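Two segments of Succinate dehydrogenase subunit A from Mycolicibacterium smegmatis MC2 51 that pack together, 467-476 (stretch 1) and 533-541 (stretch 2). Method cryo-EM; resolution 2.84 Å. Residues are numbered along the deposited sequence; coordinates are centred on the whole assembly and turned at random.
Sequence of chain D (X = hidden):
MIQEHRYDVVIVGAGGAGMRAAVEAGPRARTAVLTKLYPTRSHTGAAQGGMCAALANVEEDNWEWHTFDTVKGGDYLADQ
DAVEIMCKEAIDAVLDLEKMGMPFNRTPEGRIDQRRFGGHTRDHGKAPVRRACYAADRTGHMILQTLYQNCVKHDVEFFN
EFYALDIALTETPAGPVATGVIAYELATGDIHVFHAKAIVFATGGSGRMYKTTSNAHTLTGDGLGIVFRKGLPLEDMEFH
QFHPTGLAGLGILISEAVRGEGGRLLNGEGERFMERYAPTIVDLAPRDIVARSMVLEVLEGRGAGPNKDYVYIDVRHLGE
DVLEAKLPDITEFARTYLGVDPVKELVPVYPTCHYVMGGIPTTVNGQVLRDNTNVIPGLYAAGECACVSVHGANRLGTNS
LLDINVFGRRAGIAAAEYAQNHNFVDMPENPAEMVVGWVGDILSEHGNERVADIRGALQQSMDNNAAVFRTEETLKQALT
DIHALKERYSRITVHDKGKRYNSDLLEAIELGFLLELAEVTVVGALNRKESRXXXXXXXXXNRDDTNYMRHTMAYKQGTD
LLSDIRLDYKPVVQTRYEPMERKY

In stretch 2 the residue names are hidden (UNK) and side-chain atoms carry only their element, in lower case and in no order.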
ATOM      1  N   ALA D 467     -48.616  10.449  33.432  1.00 27.31           N
ATOM      2  CA  ALA D 467     -47.350  11.067  33.804  1.00 27.31           C
ATOM      3  C   ALA D 467     -47.010  10.677  35.232  1.00 27.31           C
ATOM      4  O   ALA D 467     -47.618   9.755  35.774  1.00 27.31           O
ATOM      5  CB  ALA D 467     -47.408  12.583  33.661  1.00 27.31           C
ATOM      6  N   VAL D 468     -46.049  11.369  35.841  1.00 29.21           N
ATOM      7  CA  VAL D 468     -45.397  10.965  37.084  1.00 29.21           C
ATOM      8  C   VAL D 468     -46.353  10.310  38.071  1.00 29.21           C
ATOM      9  O   VAL D 468     -46.014   9.293  38.685  1.00 29.21           O
ATOM     10  CB  VAL D 468     -44.698  12.169  37.731  1.00 29.21           C
ATOM     11  CG1 VAL D 468     -44.252  11.822  39.121  1.00 29.21           C
ATOM     12  CG2 VAL D 468     -43.513  12.588  36.899  1.00 29.21           C
ATOM     13  N   PHE D 469     -47.556  10.855  38.224  1.00 36.56           N
ATOM     14  CA  PHE D 469     -48.569  10.262  39.087  1.00 36.56           C
ATOM     15  C   PHE D 469     -49.758   9.819  38.250  1.00 36.56           C
ATOM     16  O   PHE D 469     -50.305  10.607  37.475  1.00 36.56           O
ATOM     17  CB  PHE D 469     -49.018  11.240  40.170  1.00 36.56           C
ATOM     18  CG  PHE D 469     -48.229  11.132  41.440  1.00 36.56           C
ATOM     19  CD1 PHE D 469     -47.450  12.184  41.877  1.00 36.56           C
ATOM     20  CD2 PHE D 469     -48.255   9.971  42.188  1.00 36.56           C
ATOM     21  CE1 PHE D 469     -46.719  12.080  43.040  1.00 36.56           C
ATOM     22  CE2 PHE D 469     -47.527   9.864  43.352  1.00 36.56           C
ATOM     23  CZ  PHE D 469     -46.760  10.919  43.778  1.00 36.56           C
ATOM     24  N   ARG D 470     -50.166   8.566  38.423  1.00 27.42           N
ATOM     25  CA  ARG D 470     -51.227   7.969  37.630  1.00 27.42           C
ATOM     26  C   ARG D 470     -52.346   7.511  38.545  1.00 27.42           C
ATOM     27  O   ARG D 470     -52.110   7.175  39.705  1.00 27.42           O
ATOM     28  CB  ARG D 470     -50.706   6.791  36.812  1.00 27.42           C
ATOM     29  CG  ARG D 470     -49.473   7.126  36.030  1.00 27.42           C
ATOM     30  CD  ARG D 470     -48.781   5.911  35.517  1.00 27.42           C
ATOM     31  NE  ARG D 470     -47.372   6.177  35.299  1.00 27.42           N
ATOM     32  CZ  ARG D 470     -46.677   5.693  34.284  1.00 27.42           C
ATOM     33  NH1 ARG D 470     -47.263   4.928  33.387  1.00 27.42           N
ATOM     34  NH2 ARG D 470     -45.397   5.983  34.156  1.00 27.42           N
ATOM     35  N   THR D 471     -53.564   7.521  38.027  1.00 35.84           N
ATOM     36  CA  THR D 471     -54.737   7.080  38.759  1.00 35.84           C
ATOM     37  C   THR D 471     -55.608   6.279  37.800  1.00 35.84           C
ATOM     38  O   THR D 471     -55.411   6.308  36.583  1.00 35.84           O
ATOM     39  CB  THR D 471     -55.488   8.282  39.346  1.00 35.84           C
ATOM     40  OG1 THR D 471     -54.549   9.159  39.973  1.00 35.84           O
ATOM     41  CG2 THR D 471     -56.487   7.845  40.392  1.00 35.84           C
ATOM     42  N   GLU D 472     -56.589   5.558  38.338  1.00 39.72           N
ATOM     43  CA  GLU D 472     -57.461   4.790  37.462  1.00 39.72           C
ATOM     44  C   GLU D 472     -58.319   5.702  36.599  1.00 39.72           C
ATOM     45  O   GLU D 472     -58.475   5.458  35.399  1.00 39.72           O
ATOM     46  CB  GLU D 472     -58.339   3.847  38.276  1.00 39.72           C
ATOM     47  CG  GLU D 472     -59.209   2.964  37.408  1.00 39.72           C
ATOM     48  CD  GLU D 472     -59.467   1.610  38.023  1.00 39.72           C
ATOM     49  OE1 GLU D 472     -58.640   1.157  38.839  1.00 39.72           O
ATOM     50  OE2 GLU D 472     -60.497   0.993  37.686  1.00 39.72           O
ATOM     51  N   GLU D 473     -58.869   6.767  37.183  1.00 42.81           N
ATOM     52  CA  GLU D 473     -59.716   7.665  36.407  1.00 42.81           C
ATOM     53  C   GLU D 473     -58.913   8.405  35.348  1.00 42.81           C
ATOM     54  O   GLU D 473     -59.381   8.578  34.217  1.00 42.81           O
ATOM     55  CB  GLU D 473     -60.425   8.652  37.325  1.00 42.81           C
ATOM     56  CG  GLU D 473     -61.451   8.011  38.233  1.00 42.81           C
ATOM     57  CD  GLU D 473     -60.838   7.454  39.497  1.00 42.81           C
ATOM     58  OE1 GLU D 473     -59.626   7.657  39.706  1.00 42.81           O
ATOM     59  OE2 GLU D 473     -61.567   6.809  40.278  1.00 42.81           O
ATOM     60  N   THR D 474     -57.697   8.833  35.684  1.00 34.60           N
ATOM     61  CA  THR D 474     -56.883   9.520  34.691  1.00 34.60           C
ATOM     62  C   THR D 474     -56.467   8.576  33.577  1.00 34.60           C
ATOM     63  O   THR D 474     -56.456   8.961  32.405  1.00 34.60           O
ATOM     64  CB  THR D 474     -55.650  10.132  35.337  1.00 34.60           C
ATOM     65  OG1 THR D 474     -54.771   9.088  35.756  1.00 34.60           O
ATOM     66  CG2 THR D 474     -56.045  10.955  36.536  1.00 34.60           C
ATOM     67  N   LEU D 475     -56.124   7.334  33.914  1.00 30.31           N
ATOM     68  CA  LEU D 475     -55.736   6.397  32.869  1.00 30.31           C
ATOM     69  C   LEU D 475     -56.915   6.035  31.974  1.00 30.31           C
ATOM     70  O   LEU D 475     -56.742   5.876  30.763  1.00 30.31           O
ATOM     71  CB  LEU D 475     -55.116   5.154  33.489  1.00 30.31           C
ATOM     72  CG  LEU D 475     -53.701   5.381  34.005  1.00 30.31           C
ATOM     73  CD1 LEU D 475     -53.258   4.217  34.832  1.00 30.31           C
ATOM     74  CD2 LEU D 475     -52.750   5.601  32.863  1.00 30.31           C
ATOM     75  N   LYS D 476     -58.121   5.938  32.531  1.00 33.71           N
ATOM     76  CA  LYS D 476     -59.284   5.699  31.685  1.00 33.71           C
ATOM     77  C   LYS D 476     -59.568   6.897  30.787  1.00 33.71           C
ATOM     78  O   LYS D 476     -59.918   6.733  29.609  1.00 33.71           O
ATOM     79  CB  LYS D 476     -60.498   5.370  32.547  1.00 33.71           C
ATOM     80  CG  LYS D 476     -60.350   4.073  33.307  1.00 33.71           C
ATOM     81  CD  LYS D 476     -61.688   3.465  33.647  1.00 33.71           C
ATOM     82  CE  LYS D 476     -61.517   2.027  34.087  1.00 33.71           C
ATOM     83  NZ  LYS D 476     -60.668   1.274  33.131  1.00 33.71           N
ATOM     84  N   UNK D 533     -40.853   1.592  41.207  1.00 27.77           N
ATOM     85  CA  UNK D 533     -39.905   2.256  40.330  1.00 27.77           C
ATOM     86  C   UNK D 533     -40.489   3.501  39.702  1.00 27.77           C
ATOM     87  O   UNK D 533     -40.991   4.394  40.390  1.00 27.77           O
ATOM     88  N   UNK D 534     -40.419   3.570  38.373  1.00 27.02           N
ATOM     89  CA  UNK D 534     -40.923   4.724  37.652  1.00 27.02           C
ATOM     90  C   UNK D 534     -42.431   4.814  37.600  1.00 27.02           C
ATOM     91  O   UNK D 534     -42.968   5.905  37.404  1.00 27.02           O
ATOM     92  N   UNK D 535     -43.124   3.696  37.774  1.00 24.19           N
ATOM     93  CA  UNK D 535     -44.577   3.659  37.703  1.00 24.19           C
ATOM     94  C   UNK D 535     -45.142   3.847  39.103  1.00 24.19           C
ATOM     95  O   UNK D 535     -45.067   2.943  39.934  1.00 24.19           O
ATOM     96  n   UNK D 535     -46.960   1.338  38.363  1.00 24.19           N
ATOM     97  n   UNK D 535     -48.668   1.865  37.192  1.00 24.19           N
ATOM     98  c   UNK D 535     -47.570   2.378  36.551  1.00 24.19           C
ATOM     99  c   UNK D 535     -48.272   1.240  38.283  1.00 24.19           C
ATOM    100  c   UNK D 535     -45.038   2.342  37.090  1.00 24.19           C
ATOM    101  c   UNK D 535     -46.488   2.055  37.290  1.00 24.19           C
ATOM    102  N   UNK D 536     -45.705   5.016  39.365  1.00 29.09           N
ATOM    103  CA  UNK D 536     -46.352   5.307  40.633  1.00 29.09           C
ATOM    104  C   UNK D 536     -47.845   5.469  40.416  1.00 29.09           C
ATOM    105  O   UNK D 536     -48.274   6.007  39.396  1.00 29.09           O
ATOM    106  c   UNK D 536     -45.785   6.575  41.263  1.00 29.09           C
ATOM    107  N   UNK D 537     -48.635   5.007  41.377  1.00 34.09           N
ATOM    108  CA  UNK D 537     -50.085   5.107  41.286  1.00 34.09           C
ATOM    109  C   UNK D 537     -50.628   5.580  42.621  1.00 34.09           C
ATOM    110  O   UNK D 537     -50.391   4.944  43.649  1.00 34.09           O
ATOM    111  n   UNK D 537     -55.190   2.427  39.383  1.00 34.09           N
ATOM    112  c   UNK D 537     -53.993   2.131  38.915  1.00 34.09           C
ATOM    113  n   UNK D 537     -52.918   2.721  39.415  1.00 34.09           N
ATOM    114  c   UNK D 537     -50.589   3.488  39.420  1.00 34.09           C
ATOM    115  c   UNK D 537     -51.567   2.446  38.961  1.00 34.09           C
ATOM    116  c   UNK D 537     -50.710   3.771  40.891  1.00 34.09           C
ATOM    117  n   UNK D 537     -53.869   1.245  37.946  1.00 34.09           N
ATOM    118  N   UNK D 538     -51.359   6.695  42.598  1.00 46.88           N
ATOM    119  CA  UNK D 538     -51.979   7.212  43.810  1.00 46.88           C
ATOM    120  C   UNK D 538     -53.075   6.299  44.331  1.00 46.88           C
ATOM    121  O   UNK D 538     -53.474   6.431  45.492  1.00 46.88           O
ATOM    122  c   UNK D 538     -52.226  10.932  42.711  1.00 46.88           C
ATOM    123  o   UNK D 538     -52.619  11.193  41.555  1.00 46.88           O
ATOM    124  o   UNK D 538     -52.343  11.730  43.664  1.00 46.88           O
ATOM    125  c   UNK D 538     -52.562   8.597  43.556  1.00 46.88           C
ATOM    126  c   UNK D 538     -51.586   9.586  42.971  1.00 46.88           C
ATOM    127  N   UNK D 539     -53.580   5.388  43.503  1.00 46.71           N
ATOM    128  CA  UNK D 539     -54.645   4.504  43.955  1.00 46.71           C
ATOM    129  C   UNK D 539     -54.106   3.360  44.804  1.00 46.71           C
ATOM    130  O   UNK D 539     -54.784   2.906  45.732  1.00 46.71           O
ATOM    131  o   UNK D 539     -57.639   3.422  42.142  1.00 46.71           O
ATOM    132  c   UNK D 539     -56.847   3.633  43.082  1.00 46.71           C
ATOM    133  o   UNK D 539     -57.188   3.594  44.282  1.00 46.71           O
ATOM    134  c   UNK D 539     -55.413   3.968  42.751  1.00 46.71           C
ATOM    135  N   UNK D 540     -52.898   2.884  44.511  1.00 43.69           N
ATOM    136  CA  UNK D 540     -52.281   1.774  45.238  1.00 43.69           C
ATOM    137  C   UNK D 540     -50.826   2.115  45.500  1.00 43.69           C
ATOM    138  O   UNK D 540     -49.924   1.655  44.792  1.00 43.69           O
ATOM    139  c   UNK D 540     -56.390  -0.312  43.136  1.00 43.69           C
ATOM    140  c   UNK D 540     -54.150   0.304  42.657  1.00 43.69           C
ATOM    141  o   UNK D 540     -57.671  -0.561  42.713  1.00 43.69           O
ATOM    142  c   UNK D 540     -53.811   0.193  43.989  1.00 43.69           C
ATOM    143  c   UNK D 540     -55.428   0.053  42.228  1.00 43.69           C
ATOM    144  c   UNK D 540     -56.078  -0.430  44.466  1.00 43.69           C
ATOM    145  c   UNK D 540     -52.409   0.469  44.456  1.00 43.69           C
ATOM    146  c   UNK D 540     -54.796  -0.177  44.886  1.00 43.69           C
ATOM    147  N   UNK D 541     -50.557   2.924  46.513  1.00 41.81           N
ATOM    148  CA  UNK D 541     -49.209   3.470  46.723  1.00 41.81           C
ATOM    149  C   UNK D 541     -48.336   2.609  47.635  1.00 41.81           C
ATOM    150  O   UNK D 541     -47.849   3.065  48.671  1.00 41.81           O
ATOM    151  c   UNK D 541     -51.516   3.457  47.494  1.00 41.81           C
ATOM    152  c   UNK D 541     -50.745   4.575  48.162  1.00 41.81           C
ATOM    153  c   UNK D 541     -49.514   4.834  47.343  1.00 41.81           C
TER

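Position 533 carries no side-chain atoms, and its backbone has a phi of 67°, a value that favours glycine; nothing of stretch 1 lies within reach. It is Gly533. Position 534 likewise has no atom beyond its backbone, here with an ordinary negative phi, and its carbonyl oxygen lies 4.1 Å from NH2 of Arg470. The absence of a CB makes it Gly534.

At position 535 one carbon leads to a five-membered ring of three carbons and two nitrogens. The CA-to-CB bond points sideways, but the ring comes nearer to stretch 1, and one of its carbons lies 3.9 Å from CD of Arg470. The ring is an imidazole, and the residue is His535. The carbon in question, CD2, sits over one face of the Arg470 guanidinium, while NE2 is hydrogen-bonded elsewhere in the structure.

Position 536 has a single side-chain carbon, which lies 3.8 Å from the carbonyl oxygen of Val468 and 4.3 Å from CE2 of Phe469. A lone CB identifies Ala536. Its small methyl group is buried beside the phenyl ring, and its backbone oxygen accepts a weak hydrogen bond from N of Arg470, 3.3 Å from O of Ala536.

Position 537 extends through three carbons and a nitrogen to a carbon bearing two further nitrogens. Its end reaches the start of the helix in stretch 1, where one terminal nitrogen lies 3.6 Å from CB of Glu472. This is a guanidinium, and the residue is Arg537. That nitrogen, NH1 of Arg537, forms a long salt bridge with OE1 of Glu472 at 3.7 Å. NH2 of Arg537 approaches CD1 of Leu475 at 4.3 Å.

Position 538 bears three carbons, the third carrying two oxygens. Its CA-to-CB bond points toward stretch 1, and the second side-chain carbon packs 3.4 Å from CD2 of Phe469. An acid with two carbons before its carboxylate is Glu538. The carboxylate atom OE1 of Glu538 comes within 3.2 Å of OG1 of Thr471, but the angle is too poor for a hydrogen bond.

Position 539 has two carbons, the second with two oxygens, one of which lies 4.0 Å from CB of Glu472; hence Asp539. OD2 of Asp539 is 4.1 Å from OE1 of Glu472, a meeting of like charges, and 3.8 Å from NH1 of Arg537 in a long salt bridge. The same NH1 thus faces two acids that lie to one side of it, both at long salt-bridge distance.

At position 540 one carbon carries a six-carbon ring bearing an oxygen, which lies 4.3 Å from OE1 of Glu472; this is Tyr540. Position 541 has three carbons that close a ring onto the backbone nitrogen; Pro541 makes no contact.

The contact rests on a single beta bridge between Arg470 and Arg537, whose CA atoms are 4.8 Å apart. Besides the weak bond to Ala536, N of Glu538 donates to O of Arg470 at 3.0 Å, and CA of Arg537 approaches that oxygen at 3.3 Å in a CA-H...O contact. Around this backbone pairing, Phe469 packs against Ala536 and Glu538, while Arg537 brings positive charge to Glu472 and Asp539.

Stretch 2, residues 533-541: GGHAREDYP
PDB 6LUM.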